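Phenazine-1-carboxylate N-methyltransferase (Pseudomonas aeruginosa, PDB 2IP2) catalyses the S-adenosyl-L-methionine-dependent N-methylation of phenazine-1-carboxylate to 5-methylphenazine-1-carboxylate, a step in the biosynthesis of the virulence pigment pyocyanine. Local coordinates at residues F106-T111 with E125-E130; V27-G32 with M98-G103; S220-D225 with E229-G234; D235-S240 with G256-A261. All blocks are in the same frame, centred on the assembly; numbering follows the deposited sequence.

Contact 1: residues F106-T111 with E125-E130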
loop_
_atom_site.group_PDB
_atom_site.type_symbol
_atom_site.label_atom_id
_atom_site.label_comp_id
_atom_site.label_asym_id
_atom_site.label_seq_id
_atom_site.Cartn_x
_atom_site.Cartn_y
_atom_site.Cartn_z
ATOM N N PHE A 106 -2.783 13.046 3.217
ATOM C CA PHE A 106 -3.533 11.804 3.500
ATOM C C PHE A 106 -2.714 10.640 4.071
ATOM O O PHE A 106 -3.259 9.743 4.737
ATOM C CB PHE A 106 -4.339 11.370 2.313
ATOM C CG PHE A 106 -5.489 12.308 2.001
ATOM C CD1 PHE A 106 -6.084 13.100 3.029
ATOM C CD2 PHE A 106 -5.992 12.371 0.688
ATOM C CE1 PHE A 106 -7.225 13.927 2.722
ATOM C CE2 PHE A 106 -7.082 13.199 0.370
ATOM C CZ PHE A 106 -7.723 13.940 1.387
ATOM N N HIS A 107 -1.421 10.654 3.826
ATOM C CA HIS A 107 -0.519 9.707 4.543
ATOM C C HIS A 107 -0.538 10.038 6.049
ATOM O O HIS A 107 -0.612 9.143 6.909
ATOM C CB HIS A 107 0.911 9.853 4.022
ATOM C CG HIS A 107 1.910 8.991 4.745
ATOM N ND1 HIS A 107 2.059 7.644 4.484
ATOM C CD2 HIS A 107 2.813 9.288 5.715
ATOM C CE1 HIS A 107 3.004 7.134 5.273
ATOM N NE2 HIS A 107 3.477 8.116 6.028
ATOM N N ALA A 108 -0.455 11.334 6.369
ATOM C CA ALA A 108 -0.625 11.733 7.760
ATOM C C ALA A 108 -1.966 11.316 8.331
ATOM O O ALA A 108 -2.054 10.840 9.481
ATOM C CB ALA A 108 -0.480 13.256 7.873
ATOM N N ALA A 109 -3.013 11.495 7.540
ATOM C CA ALA A 109 -4.427 11.173 7.955
ATOM C C ALA A 109 -4.630 9.715 8.262
ATOM O O ALA A 109 -5.475 9.314 9.138
ATOM C CB ALA A 109 -5.399 11.579 6.842
ATOM N N TRP A 110 -3.953 8.889 7.466
ATOM C CA TRP A 110 -4.113 7.460 7.590
ATOM C C TRP A 110 -3.212 6.831 8.630
ATOM O O TRP A 110 -3.265 5.613 8.884
ATOM C CB TRP A 110 -3.930 6.786 6.212
ATOM C CG TRP A 110 -5.138 6.694 5.421
ATOM C CD1 TRP A 110 -5.570 7.542 4.428
ATOM C CD2 TRP A 110 -6.091 5.612 5.474
ATOM N NE1 TRP A 110 -6.757 7.060 3.876
ATOM C CE2 TRP A 110 -7.076 5.874 4.490
ATOM C CE3 TRP A 110 -6.206 4.460 6.280
ATOM C CZ2 TRP A 110 -8.171 5.042 4.283
ATOM C CZ3 TRP A 110 -7.346 3.621 6.086
ATOM C CH2 TRP A 110 -8.292 3.931 5.094
ATOM N N THR A 111 -2.356 7.628 9.256
ATOM C CA THR A 111 -1.514 7.091 10.333
ATOM C C THR A 111 -2.387 6.702 11.566
ATOM O O THR A 111 -2.352 5.564 11.979
ATOM C CB THR A 111 -0.361 8.059 10.637
ATOM O OG1 THR A 111 0.455 8.074 9.474
ATOM C CG2 THR A 111 0.466 7.630 11.872
ATOM N N GLU A 125 -8.488 14.715 11.018
ATOM C CA GLU A 125 -8.693 15.571 12.205
ATOM C C GLU A 125 -7.775 15.148 13.364
ATOM O O GLU A 125 -7.176 16.014 14.080
ATOM C CB GLU A 125 -10.151 15.499 12.622
ATOM C CG GLU A 125 -10.405 16.464 13.853
ATOM C CD GLU A 125 -11.854 16.781 14.075
ATOM O OE1 GLU A 125 -12.694 16.425 13.234
ATOM O OE2 GLU A 125 -12.122 17.430 15.097
ATOM N N LEU A 126 -7.644 13.821 13.592
ATOM C CA LEU A 126 -6.678 13.379 14.602
ATOM C C LEU A 126 -5.258 13.861 14.324
ATOM O O LEU A 126 -4.569 14.332 15.240
ATOM C CB LEU A 126 -6.727 11.869 14.818
ATOM C CG LEU A 126 -8.063 11.352 15.402
ATOM C CD1 LEU A 126 -7.998 9.808 15.328
ATOM C CD2 LEU A 126 -8.296 11.801 16.873
ATOM N N ALA A 127 -4.824 13.724 13.066
ATOM C CA ALA A 127 -3.464 14.064 12.630
ATOM C C ALA A 127 -3.169 15.575 12.689
ATOM O O ALA A 127 -2.051 15.978 13.006
ATOM C CB ALA A 127 -3.237 13.607 11.188
ATOM N N PHE A 128 -4.146 16.391 12.318
ATOM C CA PHE A 128 -3.845 17.843 12.095
ATOM C C PHE A 128 -4.446 18.695 13.226
ATOM O O PHE A 128 -4.139 19.904 13.361
ATOM C CB PHE A 128 -4.321 18.281 10.694
ATOM C CG PHE A 128 -3.416 17.793 9.587
ATOM C CD1 PHE A 128 -2.303 18.538 9.192
ATOM C CD2 PHE A 128 -3.680 16.590 8.929
ATOM C CE1 PHE A 128 -1.433 18.071 8.194
ATOM C CE2 PHE A 128 -2.838 16.099 7.962
ATOM C CZ PHE A 128 -1.700 16.837 7.555
ATOM N N GLY A 129 -5.319 18.080 14.018
ATOM C CA GLY A 129 -5.959 18.802 15.129
ATOM C C GLY A 129 -7.011 19.776 14.612
ATOM O O GLY A 129 -7.323 20.784 15.278
ATOM N N GLU A 130 -7.550 19.479 13.440
ATOM C CA GLU A 130 -8.422 20.392 12.700
ATOM C C GLU A 130 -9.196 19.630 11.620
ATOM O O GLU A 130 -8.613 18.747 10.946
ATOM C CB GLU A 130 -7.540 21.455 12.017
ATOM C CG GLU A 130 -8.311 22.567 11.401
ATOM C CD GLU A 130 -7.418 23.605 10.682
ATOM O OE1 GLU A 130 -6.230 23.366 10.473
ATOM O OE2 GLU A 130 -7.925 24.670 10.309
#
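Ala108 puts its single methyl group against the CE2-CZ side of the Phe128 ring, with CB 3.7 Å from Phe128 CE2 and 3.8 Å from Phe128 CZ. The methyl comes in obliquely, neither squarely over a face nor in line with an edge. Beside it the methyl of Ala127 rests on the backbone of the other helix: Ala127 CB is 3.5 Å from Ala108 O and 4.2 Å from Ala109 CA. Alanine suits both places, because a methyl is small enough to let the backbones come close; the CA atoms of Ala109 and Ala127 are 5.6 Å apart.

The Phe128 CG lies beside its own backbone N, anti to the carbonyl carbon (chi1 -75°), and this setting carries the far end of the ring over to Ala108. Just after Phe128 the chain leaves helical geometry at Gly129, whose phi is positive (74°), a conformation glycine adopts easily. On the other segment, Thr111 OG1 donates to His107 O at 3.0 Å, tying Thr111 back onto the helical turn before it. The same hydroxyl is hydrogen-bonded to His107 NE2 of the second subunit, so this region belongs to the dimer interface. Phe128 also stacks on Phe124, and Leu126 packs on helix 113-119, whereas Phe106 and Trp110, pointing away from helix 123-128, lean on helix 282-295.

Contact 2: residues V27-G32 with M98-G103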
loop_
_atom_site.group_PDB
_atom_site.type_symbol
_atom_site.label_atom_id
_atom_site.label_comp_id
_atom_site.label_asym_id
_atom_site.label_seq_id
_atom_site.Cartn_x
_atom_site.Cartn_y
_atom_site.Cartn_z
ATOM N N VAL A 27 7.816 8.952 -3.769
ATOM C CA VAL A 27 9.153 9.396 -3.926
ATOM C C VAL A 27 9.521 9.705 -5.362
ATOM O O VAL A 27 10.093 10.764 -5.648
ATOM C CB VAL A 27 10.141 8.383 -3.295
ATOM C CG1 VAL A 27 11.594 8.762 -3.689
ATOM C CG2 VAL A 27 9.998 8.315 -1.729
ATOM N N ALA A 28 9.244 8.797 -6.280
ATOM C CA ALA A 28 9.539 9.061 -7.708
ATOM C C ALA A 28 8.857 10.374 -8.157
ATOM O O ALA A 28 9.428 11.144 -8.956
ATOM C CB ALA A 28 9.017 7.877 -8.589
ATOM N N THR A 29 7.638 10.595 -7.644
ATOM C CA THR A 29 6.860 11.811 -7.961
ATOM C C THR A 29 7.489 13.088 -7.369
ATOM O O THR A 29 7.730 14.048 -8.109
ATOM C CB THR A 29 5.343 11.635 -7.619
ATOM O OG1 THR A 29 4.895 10.467 -8.292
ATOM C CG2 THR A 29 4.493 12.900 -8.141
ATOM N N ARG A 30 7.732 13.125 -6.076
ATOM C CA ARG A 30 8.406 14.247 -5.410
ATOM C C ARG A 30 9.724 14.564 -6.114
ATOM O O ARG A 30 10.047 15.725 -6.295
ATOM C CB ARG A 30 8.855 13.857 -4.001
ATOM C CG ARG A 30 7.969 14.052 -2.836
ATOM C CD ARG A 30 8.134 15.436 -2.154
ATOM N NE ARG A 30 9.411 15.695 -1.447
ATOM C CZ ARG A 30 9.673 15.443 -0.161
ATOM N NH1 ARG A 30 8.795 14.828 0.644
ATOM N NH2 ARG A 30 10.859 15.792 0.328
ATOM N N LEU A 31 10.482 13.537 -6.493
ATOM C CA LEU A 31 11.781 13.762 -7.158
ATOM C C LEU A 31 11.687 14.178 -8.644
ATOM O O LEU A 31 12.719 14.578 -9.235
ATOM C CB LEU A 31 12.648 12.523 -7.042
ATOM C CG LEU A 31 13.091 12.202 -5.604
ATOM C CD1 LEU A 31 14.029 11.035 -5.721
ATOM C CD2 LEU A 31 13.721 13.413 -4.831
ATOM N N GLY A 32 10.497 14.070 -9.220
ATOM C CA GLY A 32 10.254 14.410 -10.642
ATOM C C GLY A 32 10.991 13.482 -11.610
ATOM O O GLY A 32 11.315 13.863 -12.726
ATOM N N MET A 98 -2.222 14.761 -7.357
ATOM C CA MET A 98 -2.994 13.830 -6.487
ATOM C C MET A 98 -2.029 12.920 -5.692
ATOM O O MET A 98 -2.138 12.795 -4.453
ATOM C CB MET A 98 -3.980 12.988 -7.311
ATOM C CG MET A 98 -4.902 12.114 -6.456
ATOM S SD MET A 98 -5.592 10.733 -7.352
ATOM C CE MET A 98 -4.063 9.780 -7.493
ATOM N N VAL A 99 -1.047 12.348 -6.375
ATOM C CA VAL A 99 -0.023 11.497 -5.688
ATOM C C VAL A 99 0.655 12.240 -4.521
ATOM O O VAL A 99 0.842 11.702 -3.415
ATOM C CB VAL A 99 1.047 10.972 -6.697
ATOM C CG1 VAL A 99 2.267 10.316 -5.971
ATOM C CG2 VAL A 99 0.395 9.993 -7.752
ATOM N N LEU A 100 1.040 13.489 -4.779
ATOM C CA LEU A 100 1.735 14.310 -3.768
ATOM C C LEU A 100 0.849 14.582 -2.569
ATOM O O LEU A 100 1.286 14.363 -1.447
ATOM C CB LEU A 100 2.278 15.622 -4.362
ATOM C CG LEU A 100 3.412 15.471 -5.415
ATOM C CD1 LEU A 100 3.708 16.853 -6.075
ATOM C CD2 LEU A 100 4.663 14.750 -4.806
ATOM N N PHE A 101 -0.399 15.002 -2.810
ATOM C CA PHE A 101 -1.333 15.308 -1.707
ATOM C C PHE A 101 -1.646 14.039 -0.927
ATOM O O PHE A 101 -1.645 14.000 0.297
ATOM C CB PHE A 101 -2.616 15.942 -2.252
ATOM C CG PHE A 101 -3.420 16.635 -1.178
ATOM C CD1 PHE A 101 -4.270 15.895 -0.371
ATOM C CD2 PHE A 101 -3.238 17.983 -0.918
ATOM C CE1 PHE A 101 -5.025 16.506 0.656
ATOM C CE2 PHE A 101 -3.968 18.616 0.115
ATOM C CZ PHE A 101 -4.869 17.851 0.900
ATOM N N TYR A 102 -1.795 12.942 -1.648
ATOM C CA TYR A 102 -2.161 11.677 -0.979
ATOM C C TYR A 102 -1.010 11.151 -0.140
ATOM O O TYR A 102 -1.206 10.588 0.950
ATOM C CB TYR A 102 -2.538 10.695 -2.047
ATOM C CG TYR A 102 -3.978 10.835 -2.539
ATOM C CD1 TYR A 102 -4.675 12.057 -2.507
ATOM C CD2 TYR A 102 -4.630 9.738 -3.030
ATOM C CE1 TYR A 102 -6.040 12.126 -2.954
ATOM C CE2 TYR A 102 -5.978 9.797 -3.475
ATOM C CZ TYR A 102 -6.646 10.970 -3.448
ATOM O OH TYR A 102 -7.956 10.996 -3.931
ATOM N N GLY A 103 0.210 11.402 -0.631
ATOM C CA GLY A 103 1.443 10.982 0.075
ATOM C C GLY A 103 1.918 11.920 1.169
ATOM O O GLY A 103 2.895 11.620 1.855
#
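Arg30 meets Leu100 with its aliphatic part, CG lying 3.9 Å from Leu100 CD2, while its flat guanidinium is used elsewhere: NH2 forms a salt bridge with Glu115 of the second subunit and NH1 bonds to Tyr26 OH. Bends at chi2 (-90°) and chi3 (-68°) turn the chain toward those partners. A second flat group, the Tyr102 ring, has Met98 CG 3.6 Å above the centre of one face, one turn back on the same helix; it also meets Trp20 of the second subunit.

Between the helices the fit is largely van der Waals, without polar pairing between the two segments. Leu100 CD2 reaches over the C-terminal part of helix 6-30, 3.7 Å from Arg30 N and 3.8 Å from Thr29 CG2. This packing sets the long N-terminal helix of the dimerisation domain against helix 96-102. Thr29 serves with both branches: CG2, anti to its backbone N, faces Leu100, and OG1 lies 3.5 Å from Val99 CG1. A buried hydroxyl needs a partner, and Thr29 OG1 finds it in Val25 O, one turn earlier. Val99, branched at CB, presents CG1 to Thr29 CB and OG1, the two side chains crossing at a slant. A Schellman motif at Gly32 closes the helix; its positive phi (66°) suits glycine, and its N bonds to Thr29 O at 3.0 Å.

Contact 3: residues S220-D225 with E229-G234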
loop_
_atom_site.group_PDB
_atom_site.type_symbol
_atom_site.label_atom_id
_atom_site.label_comp_id
_atom_site.label_asym_id
_atom_site.label_seq_id
_atom_site.Cartn_x
_atom_site.Cartn_y
_atom_site.Cartn_z
ATOM N N SER A 220 -22.350 31.614 -17.297
ATOM C CA SER A 220 -22.409 32.617 -16.239
ATOM C C SER A 220 -22.415 31.921 -14.892
ATOM O O SER A 220 -22.689 30.701 -14.828
ATOM C CB SER A 220 -23.670 33.477 -16.404
ATOM O OG SER A 220 -24.854 32.685 -16.405
ATOM N N LEU A 221 -22.121 32.678 -13.831
ATOM C CA LEU A 221 -22.176 32.172 -12.477
ATOM C C LEU A 221 -23.371 32.768 -11.750
ATOM O O LEU A 221 -23.693 33.941 -11.928
ATOM C CB LEU A 221 -20.903 32.503 -11.684
ATOM C CG LEU A 221 -19.501 32.357 -12.288
ATOM C CD1 LEU A 221 -18.380 32.607 -11.230
ATOM C CD2 LEU A 221 -19.335 30.962 -12.850
ATOM N N VAL A 222 -24.018 31.993 -10.897
ATOM C CA VAL A 222 -24.977 32.609 -9.970
ATOM C C VAL A 222 -24.734 32.221 -8.512
ATOM O O VAL A 222 -24.347 31.090 -8.231
ATOM C CB VAL A 222 -26.480 32.528 -10.440
ATOM C CG1 VAL A 222 -26.657 31.789 -11.697
ATOM C CG2 VAL A 222 -27.485 32.134 -9.297
ATOM N N GLY A 223 -24.888 33.199 -7.606
ATOM C CA GLY A 223 -24.715 32.942 -6.178
ATOM C C GLY A 223 -26.111 32.707 -5.626
ATOM O O GLY A 223 -27.030 33.473 -5.920
ATOM N N GLY A 224 -26.287 31.653 -4.851
ATOM C CA GLY A 224 -27.602 31.357 -4.341
ATOM C C GLY A 224 -27.562 30.047 -3.611
ATOM O O GLY A 224 -26.547 29.338 -3.648
ATOM N N ASP A 225 -28.661 29.714 -2.945
ATOM C CA ASP A 225 -28.705 28.469 -2.192
ATOM C C ASP A 225 -29.567 27.519 -2.987
ATOM O O ASP A 225 -30.746 27.782 -3.230
ATOM C CB ASP A 225 -29.234 28.713 -0.758
ATOM C CG ASP A 225 -29.663 27.416 -0.028
ATOM O OD1 ASP A 225 -29.386 26.277 -0.487
ATOM O OD2 ASP A 225 -30.318 27.567 1.038
ATOM N N GLU A 229 -33.506 27.570 -4.385
ATOM C CA GLU A 229 -33.707 27.915 -5.787
ATOM C C GLU A 229 -32.589 27.406 -6.690
ATOM O O GLU A 229 -31.426 27.443 -6.298
ATOM C CB GLU A 229 -33.853 29.435 -5.918
ATOM C CG GLU A 229 -34.745 29.899 -7.046
ATOM C CD GLU A 229 -34.938 31.427 -7.049
ATOM O OE1 GLU A 229 -33.947 32.169 -6.830
ATOM O OE2 GLU A 229 -36.079 31.879 -7.294
ATOM N N VAL A 230 -32.938 26.969 -7.904
ATOM C CA VAL A 230 -31.919 26.743 -8.957
ATOM C C VAL A 230 -32.295 27.445 -10.263
ATOM O O VAL A 230 -33.468 27.647 -10.499
ATOM C CB VAL A 230 -31.661 25.238 -9.270
ATOM C CG1 VAL A 230 -31.188 24.471 -8.008
ATOM C CG2 VAL A 230 -32.877 24.583 -9.947
ATOM N N PRO A 231 -31.300 27.823 -11.093
ATOM C CA PRO A 231 -31.547 28.432 -12.411
ATOM C C PRO A 231 -32.512 27.604 -13.268
ATOM O O PRO A 231 -32.477 26.345 -13.253
ATOM C CB PRO A 231 -30.140 28.525 -13.053
ATOM C CG PRO A 231 -29.174 28.556 -11.877
ATOM C CD PRO A 231 -29.853 27.727 -10.784
ATOM N N SER A 232 -33.401 28.320 -13.970
ATOM C CA SER A 232 -34.525 27.691 -14.670
ATOM C C SER A 232 -34.240 27.293 -16.126
ATOM O O SER A 232 -33.305 27.808 -16.789
ATOM C CB SER A 232 -35.782 28.589 -14.623
ATOM O OG SER A 232 -36.494 28.434 -13.409
ATOM N N ASN A 233 -35.108 26.407 -16.619
ATOM C CA ASN A 233 -35.184 26.045 -18.046
ATOM C C ASN A 233 -33.961 25.298 -18.593
ATOM O O ASN A 233 -33.728 25.299 -19.794
ATOM C CB ASN A 233 -35.469 27.327 -18.935
ATOM C CG ASN A 233 -36.204 26.970 -20.236
ATOM O OD1 ASN A 233 -37.051 26.053 -20.232
ATOM N ND2 ASN A 233 -35.875 27.663 -21.356
ATOM N N GLY A 234 -33.184 24.660 -17.709
ATOM C CA GLY A 234 -32.006 23.912 -18.122
ATOM C C GLY A 234 -32.469 22.627 -18.769
ATOM O O GLY A 234 -33.443 22.045 -18.333
#
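Asp225 and Glu229 are joined through their backbones: Glu229 N donates to Asp225 O over 3.0 Å, closing a five-residue alpha-turn. The bond is nearly straight, with an angle of 158° at the hydrogen and the donor almost in line with the carbonyl. It reverses the chain just after strand 219-223, the outermost parallel strand of the Rossmann-like methyltransferase sheet, and starts the loop that returns to strand 236-240. The strand ends at Gly223 and Gly224 continues out of it, and the extended backbone of Glu229 and Val230 brings Pro231 back to it, with CA atoms of Val222 and Pro231 8.2 Å apart.

There the side chains of Val222 and Pro231 pass each other in opposite directions, and Val222 CG1 touches Pro231 CG at 4.1 Å. Both also lie on Val195 of strand 193-198, so the loop packs on that strand too. A branched valine fits an extended strand, while the proline ring offers a compact apolar surface and stiffens the loop. The side chain of Val222 is about 8 Å from that of Asp198, a predicted S-adenosyl-L-methionine-binding residue.

Within the alpha-turn, Asp225 OD1 accepts a hydrogen bond from the backbone N of Leu227, an Asx turn.

Contact 4: residues D235-S240 with G256-A261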
loop_
_atom_site.group_PDB
_atom_site.type_symbol
_atom_site.label_atom_id
_atom_site.label_comp_id
_atom_site.label_asym_id
_atom_site.label_seq_id
_atom_site.Cartn_x
_atom_site.Cartn_y
_atom_site.Cartn_z
ATOM N N ASP A 235 -31.772 22.197 -19.809
ATOM C CA ASP A 235 -31.943 20.850 -20.383
ATOM C C ASP A 235 -31.277 19.769 -19.522
ATOM O O ASP A 235 -31.812 18.655 -19.375
ATOM C CB ASP A 235 -31.400 20.788 -21.817
ATOM C CG ASP A 235 -32.109 21.789 -22.747
ATOM O OD1 ASP A 235 -33.369 21.799 -22.745
ATOM O OD2 ASP A 235 -31.398 22.544 -23.423
ATOM N N ILE A 236 -30.106 20.103 -18.971
ATOM C CA ILE A 236 -29.348 19.115 -18.177
ATOM C C ILE A 236 -28.943 19.765 -16.825
ATOM O O ILE A 236 -28.286 20.826 -16.822
ATOM C CB ILE A 236 -28.096 18.634 -18.947
ATOM C CG1 ILE A 236 -28.499 17.927 -20.243
ATOM C CG2 ILE A 236 -27.271 17.681 -18.047
ATOM C CD1 ILE A 236 -27.405 17.826 -21.293
ATOM N N TYR A 237 -29.338 19.137 -15.716
ATOM C CA TYR A 237 -28.993 19.579 -14.335
ATOM C C TYR A 237 -27.983 18.578 -13.776
ATOM O O TYR A 237 -28.324 17.433 -13.515
ATOM C CB TYR A 237 -30.229 19.621 -13.431
ATOM C CG TYR A 237 -31.038 20.869 -13.774
ATOM C CD1 TYR A 237 -31.753 20.949 -14.983
ATOM C CD2 TYR A 237 -31.047 21.968 -12.903
ATOM C CE1 TYR A 237 -32.454 22.137 -15.298
ATOM C CE2 TYR A 237 -31.753 23.133 -13.214
ATOM C CZ TYR A 237 -32.447 23.202 -14.416
ATOM O OH TYR A 237 -33.118 24.386 -14.739
ATOM N N LEU A 238 -26.759 19.058 -13.590
ATOM C CA LEU A 238 -25.622 18.214 -13.149
ATOM C C LEU A 238 -25.512 18.382 -11.658
ATOM O O LEU A 238 -25.395 19.519 -11.167
ATOM C CB LEU A 238 -24.374 18.770 -13.812
ATOM C CG LEU A 238 -24.401 18.785 -15.332
ATOM C CD1 LEU A 238 -23.397 19.840 -15.820
ATOM C CD2 LEU A 238 -24.263 17.394 -15.941
ATOM N N LEU A 239 -25.552 17.253 -10.935
ATOM C CA LEU A 239 -25.449 17.167 -9.490
ATOM C C LEU A 239 -24.189 16.333 -9.195
ATOM O O LEU A 239 -24.276 15.122 -9.082
ATOM C CB LEU A 239 -26.711 16.448 -8.900
ATOM C CG LEU A 239 -27.915 17.346 -8.556
ATOM C CD1 LEU A 239 -28.280 18.293 -9.709
ATOM C CD2 LEU A 239 -29.155 16.512 -8.101
ATOM N N SER A 240 -23.024 16.993 -9.162
ATOM C CA SER A 240 -21.743 16.278 -9.101
ATOM C C SER A 240 -21.245 16.373 -7.689
ATOM O O SER A 240 -21.023 17.485 -7.167
ATOM C CB SER A 240 -20.731 16.896 -10.076
ATOM O OG SER A 240 -19.407 16.366 -9.928
ATOM N N GLY A 256 -36.573 18.535 -5.981
ATOM C CA GLY A 256 -37.832 19.251 -6.312
ATOM C C GLY A 256 -37.572 20.570 -7.012
ATOM O O GLY A 256 -38.255 20.930 -8.005
ATOM N N ASN A 257 -36.570 21.295 -6.501
ATOM C CA ASN A 257 -36.049 22.506 -7.178
ATOM C C ASN A 257 -35.666 22.244 -8.631
ATOM O O ASN A 257 -36.103 22.965 -9.547
ATOM C CB ASN A 257 -34.902 23.141 -6.381
ATOM C CG ASN A 257 -35.382 23.826 -5.107
ATOM O OD1 ASN A 257 -36.596 24.073 -4.927
ATOM N ND2 ASN A 257 -34.454 24.084 -4.196
ATOM N N CYS A 258 -34.879 21.196 -8.850
ATOM C CA CYS A 258 -34.560 20.774 -10.212
ATOM C C CYS A 258 -35.814 20.384 -11.038
ATOM O O CYS A 258 -35.950 20.821 -12.168
ATOM C CB CYS A 258 -33.551 19.614 -10.196
ATOM S SG CYS A 258 -31.948 20.135 -9.452
ATOM N N ARG A 259 -36.712 19.594 -10.446
ATOM C CA ARG A 259 -37.832 18.999 -11.162
ATOM C C ARG A 259 -38.760 20.077 -11.730
ATOM O O ARG A 259 -39.268 19.953 -12.844
ATOM C CB ARG A 259 -38.641 18.090 -10.230
ATOM C CG ARG A 259 -39.637 17.128 -10.912
ATOM C CD ARG A 259 -40.433 16.333 -9.821
ATOM N NE ARG A 259 -41.001 17.252 -8.813
ATOM C CZ ARG A 259 -40.714 17.303 -7.506
ATOM N NH1 ARG A 259 -39.813 16.489 -6.930
ATOM N NH2 ARG A 259 -41.331 18.221 -6.757
ATOM N N GLU A 260 -38.941 21.115 -10.946
ATOM C CA GLU A 260 -39.805 22.210 -11.295
ATOM C C GLU A 260 -39.131 23.248 -12.185
ATOM O O GLU A 260 -39.819 23.985 -12.867
ATOM C CB GLU A 260 -40.307 22.881 -10.022
ATOM C CG GLU A 260 -41.362 22.089 -9.282
ATOM C CD GLU A 260 -42.162 21.140 -10.184
ATOM O OE1 GLU A 260 -43.134 21.590 -10.837
ATOM O OE2 GLU A 260 -41.824 19.926 -10.228
ATOM N N ALA A 261 -37.804 23.310 -12.179
ATOM C CA ALA A 261 -37.082 24.369 -12.911
ATOM C C ALA A 261 -36.741 23.980 -14.326
ATOM O O ALA A 261 -36.687 24.828 -15.228
ATOM C CB ALA A 261 -35.827 24.750 -12.156
#
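Cys258 places its sulfur against Tyr237 and Leu239, two residues apart on one side of strand 236-240. Its SG lies 5.0 Å from the centroid of the Tyr237 ring and 54° off the ring normal, an oblique sulfur-aromatic contact in which the nearest carbon, Tyr237 CD2, is 4.0 Å from SG. The sulfur sits beside the cysteine's own backbone N (chi1 -63°), a setting that reaches the sheet from the helix. Leu239 approaches the same atom with one branch, its CD1 being 4.1 Å from Cys258 SG. Cysteine suits this buried place: small, polarisable and weakly polar, it packs against ring and methyl alike.

At the other end of the tyrosine, Ala261 brings CB within 3.8 Å of Tyr237 OH and its carbonyl O to 3.6 Å from the same OH, its short side chain letting the helix lie close to the phenol. The hydroxyl is gripped by two backbone groups of the preceding loop, Pro231 O and Gly234 N, which fix the end of the ring.

Strand and helix segments run almost antiparallel (168°) with axes 9.9 Å apart, as expected in the beta-alpha-beta unit of strand 236-240, helix 248-261 and strand 267-272. Val268 of the last strand packs on Tyr237, Leu239 and Cys258, while Leu238 faces helix 180-188 across the sheet.

The four contacts fall into two groups. Contacts 1 and 2, with centres about 18 Å apart, are linked through helices 96-102 and 105-109, which follow each other in the chain; they join through a probable hydrogen bond from Phe106 N to Phe101 O (3.3 Å), and both touch the second subunit. Contacts 3 and 4 lie only about 10 Å apart, centre to centre, on the methyltransferase sheet; there Asn233 N is 2.6 Å from Ala261 O, a short, probable hydrogen bond between the loop and the helix. Contacts 2 and 4, on opposite sides of the chain's centre, are about 38 Å apart between centres. Contacts 3 and 4 come near the cofactor site: Leu239 is about 8 Å from Arg241, side chain to side chain, a predicted S-adenosyl-L-methionine-binding residue.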